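Local coordinates for attaching and effacing protein, pathogenesis factor (Escherichia coli, PDB 4E9L), which probably acts as a surface adhesin of the intimin/invasin family, helping the bacterium attach to host tissue, here represented by a fragment of immunoglobulin-like domains, at residues 130-135 and 170-175; 146-149 and 153-156. All blocks are in the same frame, centred on the assembly; numbering follows the deposited sequence.

Interaction 1: residues 130-135 and 170-175; sequences APSLSG and MPKLNG
Ser132 and Met170 form a hydrogen-bonded antiparallel pair where the short strand 132-134 meets strand 165-173, in one of the two sheets of a bacterial immunoglobulin-like domain of the invasin family. Two backbone bonds close the pair, Ser132 N to Met170 O and Met170 N to Ser132 O, both 3.0 Å. The side chains of Ser132 and Met170 leave on the same face, yet they do not meet, because the methionine sulfur leads away from the serine. Lys172 takes the place beside Ser132 instead. Its chain, extended beyond CG, runs alongside the serine, with Lys172 CD 3.9 Å from Ser132 CB. Ser132 OG lies anti to its backbone N (chi1 167°) and thereby faces the lysine end, where Lys172 NZ gives it a weak hydrogen bond of 3.3 Å. The lysine chain is also packed by Asp129 and by Asp177 of strand 176-177. Beyond the direct pairing, water continues the link between the backbones: one molecule accepts from Lys172 N at 2.9 Å and donates a weak bond to Ala130 O at 3.1 Å.

Interaction 2: residues 146-149 and 153-156; sequences WTDN and TWTA
Trp154 lies against Asp148 in a beta hairpin, strands 142-148 and 153-159, at one edge of a four-stranded antiparallel sheet of the immunoglobulin-like domain. The tight side of this contact carries both tryptophans. Asp148, its CG anti to the backbone N (chi1 -179°), lays its carboxylate over one face of the Trp154 indole, the two planes only 17° apart, and its CB makes a CH-pi contact 3.8 Å from the centroid of the six-membered ring. Outside partners fix both groups: Asp148 OD2 accepts from Gly125 N, and Trp154 NE1 donates to Val123 O. The Trp146 ring turns toward strand 153-159 and receives Ala156 CB over one face, 4.0 Å from the centroid of its six-membered ring, while its CE3 packs on Trp154 CB. Trp113 meets both indoles, edge-to-face with Trp146.

The other side, where Thr147 and Thr155 form the hydrogen-bonded pair, is looser. Its backbone bonds are regular, Thr147 N to Thr155 O at 2.8 Å and Thr155 N to Thr147 O at 3.0 Å, but the two threonine side chains come no nearer than 3.8 Å, from Thr147 CB to Thr155 OG1. A water links Thr147 OG1 with Thr155 O. Toward the turn Asn149 N donates to Thr153 O, and the Asn149 side chain crosses Thr155 at about a right angle, Asn149 OD1 lying 3.3 Å from Thr155 CG2. Water reaches the tryptophan side too, near the turn: a second molecule, over the same Trp154 face as the carboxylate, donates to Asp148 OD1 at 2.6 Å and to Thr153 O at 2.8 Å.

Interaction 1 belongs to one sheet of the domain and interaction 2 to the other, their centres 14 Å apart. Trp146 bridges them and exemplifies the packing between the sheets of a beta sandwich: Pro131 CG lies 3.6 Å from Trp146 CE2, and Pro171 CB 3.9 Å from Trp146 CZ2, so a proline from each segment of interaction 1 bears on one indole. Pro131 CG also comes within 4.1 Å of Ala156 CB. Strand 132-134 precedes strand 142-148, and strand 153-159 precedes strand 165-173; the hairpin of interaction 2 therefore lies, in sequence, between the strands that interaction 1 pairs.

Interaction 1: residues 130-135 and 170-175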
ATOM      1  N   ALA A 130      -6.314 -41.138  19.144  1.00 17.60           N
ATOM      2  CA  ALA A 130      -6.875 -40.179  18.199  1.00 19.02           C
ATOM      3  C   ALA A 130      -5.703 -39.566  17.399  1.00 24.19           C
ATOM      4  O   ALA A 130      -4.609 -39.442  17.958  1.00 22.96           O
ATOM      5  CB  ALA A 130      -7.592 -39.068  18.968  1.00 20.16           C
ATOM      6  N   PRO A 131      -5.895 -39.179  16.115  1.00 24.86           N
ATOM      7  CA  PRO A 131      -4.799 -38.529  15.362  1.00 25.39           C
ATOM      8  C   PRO A 131      -4.284 -37.280  16.074  1.00 29.40           C
ATOM      9  O   PRO A 131      -5.064 -36.548  16.687  1.00 29.80           O
ATOM     10  CB  PRO A 131      -5.469 -38.146  14.035  1.00 27.16           C
ATOM     11  CG  PRO A 131      -6.600 -39.132  13.884  1.00 31.71           C
ATOM     12  CD  PRO A 131      -7.120 -39.280  15.293  1.00 27.44           C
ATOM     13  N   SER A 132      -2.968 -37.082  16.066  1.00 23.99           N
ATOM     14  CA  SER A 132      -2.355 -35.930  16.702  1.00 22.93           C
ATOM     15  C   SER A 132      -2.235 -34.778  15.672  1.00 25.48           C
ATOM     16  O   SER A 132      -1.564 -34.928  14.640  1.00 23.05           O
ATOM     17  CB  SER A 132      -1.013 -36.308  17.313  1.00 25.64           C
ATOM     18  OG  SER A 132      -0.257 -35.172  17.683  1.00 40.52           O
ATOM     19  N   LEU A 133      -2.956 -33.659  15.927  1.00 20.54           N
ATOM     20  CA  LEU A 133      -2.985 -32.502  15.021  1.00 19.86           C
ATOM     21  C   LEU A 133      -2.206 -31.342  15.598  1.00 24.64           C
ATOM     22  O   LEU A 133      -2.394 -30.975  16.763  1.00 23.38           O
ATOM     23  CB  LEU A 133      -4.430 -32.020  14.726  1.00 20.34           C
ATOM     24  CG  LEU A 133      -5.557 -33.011  14.403  1.00 26.38           C
ATOM     25  CD1 LEU A 133      -6.850 -32.258  14.101  1.00 26.46           C
ATOM     26  CD2 LEU A 133      -5.219 -33.908  13.231  1.00 27.72           C
ATOM     27  N   SER A 134      -1.334 -30.761  14.786  1.00 19.79           N
ATOM     28  CA  SER A 134      -0.544 -29.592  15.152  1.00 20.22           C
ATOM     29  C   SER A 134      -0.415 -28.642  13.979  1.00 21.82           C
ATOM     30  O   SER A 134      -0.887 -28.948  12.865  1.00 19.22           O
ATOM     31  CB  SER A 134       0.804 -29.971  15.769  1.00 25.89           C
ATOM     32  OG  SER A 134       1.632 -30.668  14.858  1.00 42.15           O
ATOM     33  N   GLY A 135       0.162 -27.473  14.263  1.00 19.92           N
ATOM     34  CA  GLY A 135       0.317 -26.372  13.321  1.00 19.25           C
ATOM     35  C   GLY A 135      -0.862 -25.425  13.477  1.00 22.93           C
ATOM     36  O   GLY A 135      -1.878 -25.790  14.094  1.00 20.42           O
ATOM     37  N   MET A 170       0.214 -36.675  12.888  1.00 18.68           N
ATOM     38  CA  MET A 170       1.027 -37.827  13.269  1.00 18.28           C
ATOM     39  C   MET A 170       0.124 -38.882  13.961  1.00 22.76           C
ATOM     40  O   MET A 170      -0.557 -38.539  14.949  1.00 22.93           O
ATOM     41  CB  MET A 170       2.202 -37.366  14.193  1.00 19.45           C
ATOM     42  CG  MET A 170       2.962 -38.504  14.911  1.00 20.72           C
ATOM     43  SD  MET A 170       3.967 -39.570  13.800  1.00 22.71           S
ATOM     44  CE  MET A 170       5.411 -38.513  13.520  1.00 19.20           C
ATOM     45  N   PRO A 171       0.095 -40.157  13.495  1.00 16.83           N
ATOM     46  CA  PRO A 171      -0.636 -41.176  14.267  1.00 16.06           C
ATOM     47  C   PRO A 171       0.187 -41.520  15.511  1.00 18.37           C
ATOM     48  O   PRO A 171       1.428 -41.368  15.516  1.00 15.98           O
ATOM     49  CB  PRO A 171      -0.721 -42.365  13.312  1.00 16.98           C
ATOM     50  CG  PRO A 171       0.502 -42.232  12.458  1.00 20.62           C
ATOM     51  CD  PRO A 171       0.838 -40.767  12.365  1.00 17.01           C
ATOM     52  N   LYS A 172      -0.506 -41.922  16.573  1.00 14.53           N
ATOM     53  CA  LYS A 172       0.105 -42.261  17.846  1.00 14.84           C
ATOM     54  C   LYS A 172      -0.492 -43.539  18.438  1.00 21.01           C
ATOM     55  O   LYS A 172      -1.650 -43.868  18.195  1.00 20.26           O
ATOM     56  CB  LYS A 172       0.027 -41.074  18.832  1.00 17.41           C
ATOM     57  CG  LYS A 172       0.864 -39.837  18.371  1.00 20.90           C
ATOM     58  CD  LYS A 172       1.068 -38.828  19.463  1.00 31.76           C
ATOM     59  CE  LYS A 172       2.026 -37.738  19.038  1.00 42.19           C
ATOM     60  NZ  LYS A 172       1.846 -36.508  19.860  1.00 53.37           N
ATOM     61  N   LEU A 173       0.320 -44.266  19.188  1.00 20.75           N
ATOM     62  CA  LEU A 173      -0.073 -45.498  19.852  1.00 23.85           C
ATOM     63  C   LEU A 173       0.462 -45.345  21.254  1.00 30.88           C
ATOM     64  O   LEU A 173       1.681 -45.257  21.439  1.00 29.73           O
ATOM     65  CB  LEU A 173       0.527 -46.719  19.111  1.00 24.30           C
ATOM     66  CG  LEU A 173      -0.162 -48.057  19.304  1.00 31.27           C
ATOM     67  CD1 LEU A 173      -1.527 -48.057  18.671  1.00 31.46           C
ATOM     68  CD2 LEU A 173       0.674 -49.195  18.687  1.00 34.95           C
ATOM     69  N   ASN A 174      -0.463 -45.139  22.223  1.00 30.36           N
ATOM     70  CA  ASN A 174      -0.165 -44.914  23.645  1.00 32.61           C
ATOM     71  C   ASN A 174       0.746 -43.687  23.848  1.00 37.75           C
ATOM     72  O   ASN A 174       1.680 -43.737  24.650  1.00 40.18           O
ATOM     73  CB  ASN A 174       0.437 -46.189  24.309  1.00 38.41           C
ATOM     74  CG  ASN A 174      -0.329 -47.481  24.088  1.00 70.29           C
ATOM     75  OD1 ASN A 174       0.137 -48.401  23.403  1.00 64.66           O
ATOM     76  ND2 ASN A 174      -1.485 -47.614  24.720  1.00 65.79           N
ATOM     77  N   GLY A 175       0.485 -42.618  23.088  1.00 31.28           N
ATOM     78  CA  GLY A 175       1.267 -41.390  23.123  1.00 30.46           C
ATOM     79  C   GLY A 175       2.564 -41.396  22.318  1.00 30.96           C
ATOM     80  O   GLY A 175       3.203 -40.349  22.198  1.00 31.46           O
TER
HETATM   81  O   HOH W   1      -3.420 -41.788  16.227  1.00 20.89           O

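Interaction 2: residues 146-149 and 153-156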
ATOM      1  N   TRP A 146     -10.102 -43.778  13.636  1.00 25.49           N
ATOM      2  CA  TRP A 146      -9.361 -44.454  12.571  1.00 24.75           C
ATOM      3  C   TRP A 146     -10.141 -45.687  12.116  1.00 28.49           C
ATOM      4  O   TRP A 146     -10.572 -46.471  12.967  1.00 28.52           O
ATOM      5  CB  TRP A 146      -8.005 -44.921  13.089  1.00 23.10           C
ATOM      6  CG  TRP A 146      -6.971 -43.856  13.311  1.00 23.78           C
ATOM      7  CD1 TRP A 146      -6.506 -43.408  14.513  1.00 26.73           C
ATOM      8  CD2 TRP A 146      -6.184 -43.201  12.308  1.00 22.93           C
ATOM      9  NE1 TRP A 146      -5.471 -42.524  14.320  1.00 25.51           N
ATOM     10  CE2 TRP A 146      -5.273 -42.353  12.978  1.00 26.16           C
ATOM     11  CE3 TRP A 146      -6.183 -43.220  10.900  1.00 23.26           C
ATOM     12  CZ2 TRP A 146      -4.378 -41.525  12.291  1.00 25.18           C
ATOM     13  CZ3 TRP A 146      -5.289 -42.405  10.223  1.00 23.99           C
ATOM     14  CH2 TRP A 146      -4.401 -41.569  10.916  1.00 24.60           C
ATOM     15  N   THR A 147     -10.316 -45.872  10.791  1.00 23.34           N
ATOM     16  CA  THR A 147     -10.964 -47.082  10.256  1.00 22.67           C
ATOM     17  C   THR A 147      -9.850 -48.039   9.853  1.00 25.14           C
ATOM     18  O   THR A 147      -9.003 -47.671   9.039  1.00 23.59           O
ATOM     19  CB  THR A 147     -11.896 -46.752   9.079  1.00 29.31           C
ATOM     20  OG1 THR A 147     -13.021 -46.058   9.580  1.00 30.34           O
ATOM     21  CG2 THR A 147     -12.347 -48.001   8.292  1.00 31.18           C
ATOM     22  N   ASP A 148      -9.857 -49.260  10.407  1.00 21.01           N
ATOM     23  CA  ASP A 148      -8.903 -50.307  10.058  1.00 20.79           C
ATOM     24  C   ASP A 148      -9.393 -50.901   8.716  1.00 27.32           C
ATOM     25  O   ASP A 148     -10.430 -51.567   8.690  1.00 26.82           O
ATOM     26  CB  ASP A 148      -8.872 -51.397  11.161  1.00 22.61           C
ATOM     27  CG  ASP A 148      -7.886 -52.556  10.926  1.00 30.18           C
ATOM     28  OD1 ASP A 148      -7.298 -52.626   9.838  1.00 31.45           O
ATOM     29  OD2 ASP A 148      -7.736 -53.405  11.826  1.00 33.47           O
ATOM     30  N   ASN A 149      -8.665 -50.657   7.610  1.00 25.48           N
ATOM     31  CA  ASN A 149      -9.077 -51.173   6.295  1.00 26.07           C
ATOM     32  C   ASN A 149      -8.721 -52.628   6.056  1.00 30.51           C
ATOM     33  O   ASN A 149      -9.091 -53.167   5.013  1.00 30.69           O
ATOM     34  CB  ASN A 149      -8.576 -50.300   5.151  1.00 25.52           C
ATOM     35  CG  ASN A 149      -9.071 -48.890   5.205  1.00 40.69           C
ATOM     36  OD1 ASN A 149      -8.287 -47.935   5.185  1.00 38.91           O
ATOM     37  ND2 ASN A 149     -10.372 -48.723   5.296  1.00 29.89           N
ATOM     38  N   THR A 153      -3.546 -50.267   5.988  1.00 18.71           N
ATOM     39  CA  THR A 153      -3.924 -48.857   5.911  1.00 19.63           C
ATOM     40  C   THR A 153      -5.056 -48.603   6.894  1.00 22.39           C
ATOM     41  O   THR A 153      -5.935 -49.448   7.095  1.00 22.67           O
ATOM     42  CB  THR A 153      -4.209 -48.333   4.486  1.00 29.83           C
ATOM     43  OG1 THR A 153      -5.436 -48.869   4.003  1.00 33.30           O
ATOM     44  CG2 THR A 153      -3.061 -48.592   3.500  1.00 28.33           C
ATOM     45  N   TRP A 154      -4.991 -47.436   7.512  1.00 17.64           N
ATOM     46  CA  TRP A 154      -5.903 -46.909   8.502  1.00 16.59           C
ATOM     47  C   TRP A 154      -6.302 -45.523   8.013  1.00 20.88           C
ATOM     48  O   TRP A 154      -5.431 -44.729   7.626  1.00 21.50           O
ATOM     49  CB  TRP A 154      -5.180 -46.819   9.840  1.00 15.06           C
ATOM     50  CG  TRP A 154      -4.792 -48.159  10.389  1.00 15.71           C
ATOM     51  CD1 TRP A 154      -3.758 -48.955   9.982  1.00 17.99           C
ATOM     52  CD2 TRP A 154      -5.430 -48.844  11.467  1.00 15.68           C
ATOM     53  NE1 TRP A 154      -3.723 -50.103  10.738  1.00 17.48           N
ATOM     54  CE2 TRP A 154      -4.716 -50.040  11.686  1.00 19.40           C
ATOM     55  CE3 TRP A 154      -6.508 -48.528  12.315  1.00 17.85           C
ATOM     56  CZ2 TRP A 154      -5.071 -50.950  12.685  1.00 18.81           C
ATOM     57  CZ3 TRP A 154      -6.853 -49.426  13.312  1.00 20.47           C
ATOM     58  CH2 TRP A 154      -6.132 -50.616  13.495  1.00 20.86           C
ATOM     59  N   THR A 155      -7.601 -45.235   7.964  1.00 16.07           N
ATOM     60  CA  THR A 155      -8.027 -43.929   7.431  1.00 16.08           C
ATOM     61  C   THR A 155      -8.833 -43.125   8.452  1.00 20.32           C
ATOM     62  O   THR A 155      -9.617 -43.710   9.194  1.00 20.00           O
ATOM     63  CB  THR A 155      -8.854 -44.127   6.124  1.00 23.76           C
ATOM     64  OG1 THR A 155      -9.908 -45.027   6.394  1.00 30.41           O
ATOM     65  CG2 THR A 155      -8.032 -44.693   4.967  1.00 21.32           C
ATOM     66  N   ALA A 156      -8.635 -41.793   8.502  1.00 17.39           N
ATOM     67  CA  ALA A 156      -9.413 -40.896   9.368  1.00 17.21           C
ATOM     68  C   ALA A 156      -9.766 -39.646   8.591  1.00 21.68           C
ATOM     69  O   ALA A 156      -8.990 -39.217   7.742  1.00 21.54           O
ATOM     70  CB  ALA A 156      -8.651 -40.538  10.634  1.00 18.02           C
TER
HETATM   71  O   HOH W   2     -12.771 -43.268   9.928  1.00 27.79           O
HETATM   72  O   HOH W   3      -5.283 -51.907   8.317  1.00 23.36           O